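Local coordinates for PAN2-PAN3 deadenylation complex catalytic subunit pan2 (Neurospora crassa, PDB 4CZW), which serves as the catalytic subunit of the PAN2-PAN3 deadenylase, which probably shortens mRNA poly(A) tails exonucleolytically, releasing 5'-AMP, at residues 57-61 against 62-66; 156-159 against 160-164. All coordinates share one frame; numbering follows the deposited sequence.

Interaction 1 of 2, residues 57-61 against 62-66; sequences MHYTP and LLRNM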
HETATM    1  N   MSE A  57       7.980   1.925   1.734  1.00 36.85           N
HETATM    2  CA  MSE A  57       7.173   2.424   2.842  1.00 38.45           C
HETATM    3  C   MSE A  57       6.621   1.288   3.698  1.00 42.46           C
HETATM    4  O   MSE A  57       6.514   1.417   4.918  1.00 46.41           O
HETATM    5  CB  MSE A  57       6.020   3.284   2.322  1.00 38.63           C
HETATM    6  CG  MSE A  57       6.449   4.591   1.678  1.00 41.04           C
HETATM    7 SE   MSE A  57       4.924   5.644   1.075  1.00 49.09          SE
HETATM    8  CE  MSE A  57       4.053   5.919   2.796  1.00 29.16           C
ATOM      9  N   HIS A  58       6.272   0.178   3.054  1.00 41.78           N
ATOM     10  CA  HIS A  58       5.672  -0.961   3.746  1.00 44.49           C
ATOM     11  C   HIS A  58       6.626  -1.596   4.752  1.00 42.86           C
ATOM     12  O   HIS A  58       6.210  -2.023   5.829  1.00 42.01           O
ATOM     13  CB  HIS A  58       5.212  -2.018   2.741  1.00 40.17           C
ATOM     14  CG  HIS A  58       4.763  -3.297   3.377  1.00 39.85           C
ATOM     15  ND1 HIS A  58       5.513  -4.451   3.341  1.00 45.59           N
ATOM     16  CD2 HIS A  58       3.644  -3.598   4.079  1.00 45.17           C
ATOM     17  CE1 HIS A  58       4.873  -5.411   3.985  1.00 42.54           C
ATOM     18  NE2 HIS A  58       3.736  -4.919   4.443  1.00 44.02           N
ATOM     19  N   TYR A  59       7.904  -1.660   4.394  1.00 35.67           N
ATOM     20  CA  TYR A  59       8.903  -2.251   5.275  1.00 41.01           C
ATOM     21  C   TYR A  59       9.544  -1.191   6.162  1.00 43.93           C
ATOM     22  O   TYR A  59      10.615  -1.402   6.731  1.00 45.83           O
ATOM     23  CB  TYR A  59       9.961  -2.994   4.459  1.00 41.84           C
ATOM     24  CG  TYR A  59       9.414  -4.223   3.769  1.00 48.25           C
ATOM     25  CD1 TYR A  59       9.282  -5.424   4.455  1.00 43.53           C
ATOM     26  CD2 TYR A  59       9.014  -4.180   2.441  1.00 47.31           C
ATOM     27  CE1 TYR A  59       8.775  -6.550   3.833  1.00 45.88           C
ATOM     28  CE2 TYR A  59       8.507  -5.301   1.810  1.00 49.88           C
ATOM     29  CZ  TYR A  59       8.390  -6.483   2.511  1.00 51.78           C
ATOM     30  OH  TYR A  59       7.885  -7.601   1.888  1.00 52.79           O
ATOM     31  N   THR A  60       8.873  -0.049   6.263  1.00 46.45           N
ATOM     32  CA  THR A  60       9.224   0.976   7.236  1.00 42.49           C
ATOM     33  C   THR A  60       8.221   0.897   8.381  1.00 36.98           C
ATOM     34  O   THR A  60       7.120   1.438   8.278  1.00 41.86           O
ATOM     35  CB  THR A  60       9.214   2.388   6.620  1.00 43.21           C
ATOM     36  OG1 THR A  60      10.019   2.402   5.434  1.00 45.74           O
ATOM     37  CG2 THR A  60       9.755   3.408   7.611  1.00 31.25           C
ATOM     38  N   PRO A  61       8.602   0.210   9.472  1.00 40.32           N
ATOM     39  CA  PRO A  61       7.743  -0.129  10.615  1.00 35.66           C
ATOM     40  C   PRO A  61       6.854   1.015  11.100  1.00 44.75           C
ATOM     41  O   PRO A  61       5.677   0.793  11.383  1.00 49.05           O
ATOM     42  CB  PRO A  61       8.753  -0.518  11.696  1.00 36.39           C
ATOM     43  CG  PRO A  61       9.892  -1.086  10.932  1.00 39.84           C
ATOM     44  CD  PRO A  61       9.981  -0.272   9.668  1.00 43.25           C
ATOM     45  N   LEU A  62       7.410   2.219  11.187  1.00 47.67           N
ATOM     46  CA  LEU A  62       6.649   3.373  11.649  1.00 39.38           C
ATOM     47  C   LEU A  62       5.577   3.782  10.646  1.00 47.01           C
ATOM     48  O   LEU A  62       4.515   4.269  11.029  1.00 45.74           O
ATOM     49  CB  LEU A  62       7.581   4.552  11.928  1.00 45.79           C
ATOM     50  CG  LEU A  62       8.471   4.410  13.162  1.00 52.93           C
ATOM     51  CD1 LEU A  62       9.366   5.625  13.320  1.00 51.15           C
ATOM     52  CD2 LEU A  62       7.621   4.197  14.405  1.00 44.30           C
ATOM     53  N   LEU A  63       5.857   3.582   9.362  1.00 42.17           N
ATOM     54  CA  LEU A  63       4.902   3.923   8.315  1.00 44.06           C
ATOM     55  C   LEU A  63       3.792   2.883   8.204  1.00 45.42           C
ATOM     56  O   LEU A  63       2.625   3.232   8.024  1.00 45.26           O
ATOM     57  CB  LEU A  63       5.609   4.077   6.966  1.00 44.03           C
ATOM     58  CG  LEU A  63       6.502   5.307   6.799  1.00 48.51           C
ATOM     59  CD1 LEU A  63       7.071   5.369   5.392  1.00 44.54           C
ATOM     60  CD2 LEU A  63       5.725   6.572   7.124  1.00 44.30           C
ATOM     61  N   ARG A  64       4.156   1.607   8.310  1.00 48.72           N
ATOM     62  CA  ARG A  64       3.182   0.526   8.196  1.00 50.88           C
ATOM     63  C   ARG A  64       2.194   0.556   9.359  1.00 46.97           C
ATOM     64  O   ARG A  64       0.989   0.411   9.163  1.00 42.83           O
ATOM     65  CB  ARG A  64       3.878  -0.838   8.137  1.00 41.44           C
ATOM     66  CG  ARG A  64       2.932  -1.981   7.784  1.00 50.27           C
ATOM     67  CD  ARG A  64       3.459  -3.337   8.239  1.00 45.63           C
ATOM     68  NE  ARG A  64       4.593  -3.808   7.449  1.00 45.53           N
ATOM     69  CZ  ARG A  64       5.186  -4.985   7.628  1.00 51.33           C
ATOM     70  NH1 ARG A  64       4.751  -5.814   8.568  1.00 62.99           N
ATOM     71  NH2 ARG A  64       6.213  -5.338   6.866  1.00 48.42           N
ATOM     72  N   ASN A  65       2.714   0.745  10.568  1.00 45.75           N
ATOM     73  CA  ASN A  65       1.872   0.846  11.753  1.00 43.68           C
ATOM     74  C   ASN A  65       0.935   2.045  11.664  1.00 53.30           C
ATOM     75  O   ASN A  65      -0.260   1.932  11.933  1.00 52.12           O
ATOM     76  CB  ASN A  65       2.734   0.941  13.014  1.00 41.21           C
ATOM     77  CG  ASN A  65       1.906   1.072  14.277  1.00 50.13           C
ATOM     78  OD1 ASN A  65       1.410   0.081  14.814  1.00 51.01           O
ATOM     79  ND2 ASN A  65       1.755   2.300  14.760  1.00 48.30           N
HETATM   80  N   MSE A  66       1.494   3.186  11.273  1.00 46.56           N
HETATM   81  CA  MSE A  66       0.743   4.429  11.126  1.00 45.14           C
HETATM   82  C   MSE A  66      -0.504   4.254  10.264  1.00 47.09           C
HETATM   83  O   MSE A  66      -1.589   4.710  10.626  1.00 48.11           O
HETATM   84  CB  MSE A  66       1.644   5.507  10.524  1.00 50.52           C
HETATM   85  CG  MSE A  66       1.011   6.878  10.403  1.00 62.25           C
HETATM   86 SE   MSE A  66       2.194   8.123   9.480  1.00 70.08          SE
HETATM   87  CE  MSE A  66       3.832   7.762  10.467  1.00 48.62           C
TER
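Arg64 reaches back across the turn and lays its guanidinium over one face of the His58 ring; the two planes are inclined by only 17° and their centres lie 3.9 Å apart, which defines a stack. The same group is fixed at its edge, where Arg64 NE donates to His58 O over 2.9 Å with an N-H...O angle of 157°. Two torsions explain this placement: chi1 of -170° turns Arg64 CG away from the amide nitrogen, and a bend at chi3 brings the end of the chain to His58. Stack and bond together hold the guanidinium by both its face and its edge. Tyr59 also lies beside it, with CD1 at the guanidinium edge, 3.9 Å from Arg64 NH2.

The closely packed side is apolar. Leu63 CD1 meets Met57 CG at 3.8 Å, and Leu63 CG lies 3.9 Å from Thr60 CG2, the Thr60 and Leu63 side chains running alongside each other. Met57 continues onto Leu85 and Phe89 of helix 81-94, and Phe89 also meets the His58 ring. By contrast, Arg64 is the one residue in this contact that is partly exposed, so its side is the one partly open to solvent, although the guanidinium is itself held by the stack and the bond.

Backbone bonds tie the turn into the second helix. Thr60 O accepts from Arg64 N at 3.0 Å and, weakly, from Leu63 N; Pro61 O takes Asn65 N at 3.1 Å. Thr60 stands at the N-cap, yet its OG1 bonds back to Val56 O and leaves the helix end uncapped by its side chain. Two consecutive helices, 51-58 and 61-71, are thus joined by a short turn, with proline at the first position of the second, within the USP-like pseudo-UCH domain.

Interaction 2 of 2, residues 156-159 against 160-164; sequences STEL and ERTLF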
ATOM      1  N   SER A 156      -4.562   3.118  18.122  1.00 52.91           N
ATOM      2  CA  SER A 156      -3.545   3.086  19.164  1.00 54.86           C
ATOM      3  C   SER A 156      -2.299   3.889  18.802  1.00 54.85           C
ATOM      4  O   SER A 156      -1.781   3.792  17.689  1.00 51.98           O
ATOM      5  CB  SER A 156      -3.153   1.641  19.471  1.00 49.33           C
ATOM      6  OG  SER A 156      -2.168   1.584  20.487  1.00 56.53           O
ATOM      7  N   THR A 157      -1.830   4.684  19.756  1.00 51.33           N
ATOM      8  CA  THR A 157      -0.567   5.396  19.622  1.00 48.96           C
ATOM      9  C   THR A 157       0.421   4.853  20.644  1.00 56.27           C
ATOM     10  O   THR A 157       1.350   5.544  21.060  1.00 62.91           O
ATOM     11  CB  THR A 157      -0.736   6.914  19.824  1.00 57.37           C
ATOM     12  OG1 THR A 157      -1.204   7.175  21.153  1.00 60.88           O
ATOM     13  CG2 THR A 157      -1.731   7.479  18.821  1.00 47.59           C
ATOM     14  N   GLU A 158       0.205   3.602  21.043  1.00 58.64           N
ATOM     15  CA  GLU A 158       0.994   2.969  22.094  1.00 59.25           C
ATOM     16  C   GLU A 158       2.434   2.711  21.661  1.00 63.03           C
ATOM     17  O   GLU A 158       3.360   2.819  22.466  1.00 67.48           O
ATOM     18  CB  GLU A 158       0.336   1.655  22.527  1.00 62.29           C
ATOM     19  CG  GLU A 158       0.976   1.002  23.739  1.00 73.29           C
ATOM     20  CD  GLU A 158       0.777   1.805  25.010  1.00 86.28           C
ATOM     21  OE1 GLU A 158      -0.187   2.600  25.073  1.00 88.54           O
ATOM     22  OE2 GLU A 158       1.584   1.642  25.949  1.00 84.37           O
ATOM     23  N   LEU A 159       2.616   2.366  20.390  1.00 58.34           N
ATOM     24  CA  LEU A 159       3.945   2.110  19.846  1.00 65.07           C
ATOM     25  C   LEU A 159       4.796   3.372  19.907  1.00 70.79           C
ATOM     26  O   LEU A 159       5.931   3.348  20.382  1.00 69.63           O
ATOM     27  CB  LEU A 159       3.846   1.602  18.402  1.00 55.94           C
ATOM     28  CG  LEU A 159       5.095   1.049  17.703  1.00 46.86           C
ATOM     29  CD1 LEU A 159       4.679   0.094  16.604  1.00 56.17           C
ATOM     30  CD2 LEU A 159       5.968   2.150  17.116  1.00 53.51           C
ATOM     31  N   GLU A 160       4.236   4.473  19.418  1.00 60.48           N
ATOM     32  CA  GLU A 160       4.951   5.741  19.362  1.00 71.83           C
ATOM     33  C   GLU A 160       5.219   6.296  20.757  1.00 74.09           C
ATOM     34  O   GLU A 160       6.261   6.906  21.001  1.00 70.08           O
ATOM     35  CB  GLU A 160       4.164   6.758  18.535  1.00 62.65           C
ATOM     36  CG  GLU A 160       3.906   6.348  17.089  1.00 58.57           C
ATOM     37  CD  GLU A 160       2.672   5.477  16.931  1.00 54.99           C
ATOM     38  OE1 GLU A 160       2.222   4.884  17.933  1.00 56.04           O
ATOM     39  OE2 GLU A 160       2.148   5.388  15.800  1.00 57.58           O
ATOM     40  N   ARG A 161       4.274   6.083  21.668  1.00 73.37           N
ATOM     41  CA  ARG A 161       4.420   6.538  23.045  1.00 76.00           C
ATOM     42  C   ARG A 161       5.587   5.827  23.722  1.00 76.62           C
ATOM     43  O   ARG A 161       6.376   6.446  24.435  1.00 86.64           O
ATOM     44  CB  ARG A 161       3.131   6.299  23.833  1.00 77.32           C
ATOM     45  CG  ARG A 161       3.133   6.911  25.224  1.00 87.18           C
ATOM     46  CD  ARG A 161       1.998   6.364  26.072  1.00 92.01           C
ATOM     47  NE  ARG A 161       2.152   4.934  26.319  1.00 88.18           N
ATOM     48  CZ  ARG A 161       2.872   4.420  27.312  1.00 92.09           C
ATOM     49  NH1 ARG A 161       3.509   5.221  28.154  1.00 89.69           N
ATOM     50  NH2 ARG A 161       2.957   3.105  27.461  1.00 96.02           N
ATOM     51  N   THR A 162       5.688   4.523  23.489  1.00 72.46           N
ATOM     52  CA  THR A 162       6.782   3.724  24.026  1.00 75.36           C
ATOM     53  C   THR A 162       8.101   4.106  23.362  1.00 79.88           C
ATOM     54  O   THR A 162       9.130   4.230  24.026  1.00 84.49           O
ATOM     55  CB  THR A 162       6.525   2.217  23.830  1.00 81.80           C
ATOM     56  OG1 THR A 162       5.314   1.845  24.500  1.00 85.83           O
ATOM     57  CG2 THR A 162       7.679   1.396  24.387  1.00 86.00           C
ATOM     58  N   LEU A 163       8.055   4.294  22.046  1.00 79.99           N
ATOM     59  CA  LEU A 163       9.233   4.672  21.271  1.00 78.29           C
ATOM     60  C   LEU A 163       9.815   6.002  21.738  1.00 78.22           C
ATOM     61  O   LEU A 163      11.018   6.117  21.973  1.00 76.94           O
ATOM     62  CB  LEU A 163       8.888   4.751  19.783  1.00 73.26           C
ATOM     63  CG  LEU A 163       9.978   5.296  18.857  1.00 61.88           C
ATOM     64  CD1 LEU A 163      11.189   4.378  18.847  1.00 63.48           C
ATOM     65  CD2 LEU A 163       9.437   5.494  17.449  1.00 67.20           C
ATOM     66  N   PHE A 164       8.952   7.003  21.875  1.00 78.21           N
ATOM     67  CA  PHE A 164       9.382   8.336  22.277  1.00 73.78           C
ATOM     68  C   PHE A 164       9.444   8.469  23.796  1.00 78.90           C
ATOM     69  O   PHE A 164       9.682   9.557  24.323  1.00 78.50           O
ATOM     70  CB  PHE A 164       8.448   9.392  21.685  1.00 75.60           C
ATOM     71  CG  PHE A 164       8.424   9.402  20.183  1.00 73.99           C
ATOM     72  CD1 PHE A 164       9.576   9.141  19.457  1.00 77.74           C
ATOM     73  CD2 PHE A 164       7.250   9.660  19.494  1.00 72.42           C
ATOM     74  CE1 PHE A 164       9.559   9.145  18.075  1.00 72.01           C
ATOM     75  CE2 PHE A 164       7.227   9.665  18.111  1.00 72.26           C
ATOM     76  CZ  PHE A 164       8.384   9.407  17.401  1.00 71.54           C
TER
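Glu158 O is gripped twice by Thr162, whose backbone N and OG1 approach from opposite faces of the carbonyl plane, OG1 at 3.0 Å. This acceptor lies in the first turn of the short helix 158-163, which an ST turn introduces: Ser156 OG accepts from Glu158 N at 3.2 Å and is also bonded to Asp404 OD2. Thr157 occupies the N-cap position, but its side chain makes no capping bond; its carbonyl takes Arg161 N instead.

On the outer side of the helix Glu158 and Arg161 lie alongside each other and form a salt bridge three residues apart. Arg161 NH2 meets OE2 of Glu158 on the syn side at 2.5 Å, almost straight at 172°, although the two planar groups are turned 48° apart; NE adds a weak second bond. The carboxylate gets there because the Glu158 chain bends at chi2 (68°). An alanine here removes the carboxylate, which is likely to leave the Arg161 guanidinium without its charged mate and freer to turn, although NH1 would keep its weak bond to Asn167 O. Further along, Leu159 O accepts from Leu163 N at 2.9 Å.

Overall arrangement
Along the chain the two contacts come in series, neither nested nor crossing. Interaction 1 closes the short turn between helices 51-58 and 61-71; interaction 2, some ninety residues later, closes the first turns of helix 158-163. Their centres are 14 Å apart, and they meet where helix 61-71 packs on helix 158-163: Leu62 CD2 lies 3.8 Å from both Leu159 CD2 and Leu163 CD2, and Asn65 sits against Leu159 and Glu160. Around this junction, strand 385-394 backs the turn of 57-66, while helix 172-180 packs against Thr157, Glu160 and Phe164. The side chains of Asn65 and Glu160 are each about 9 Å from that of His70, a zinc ligand.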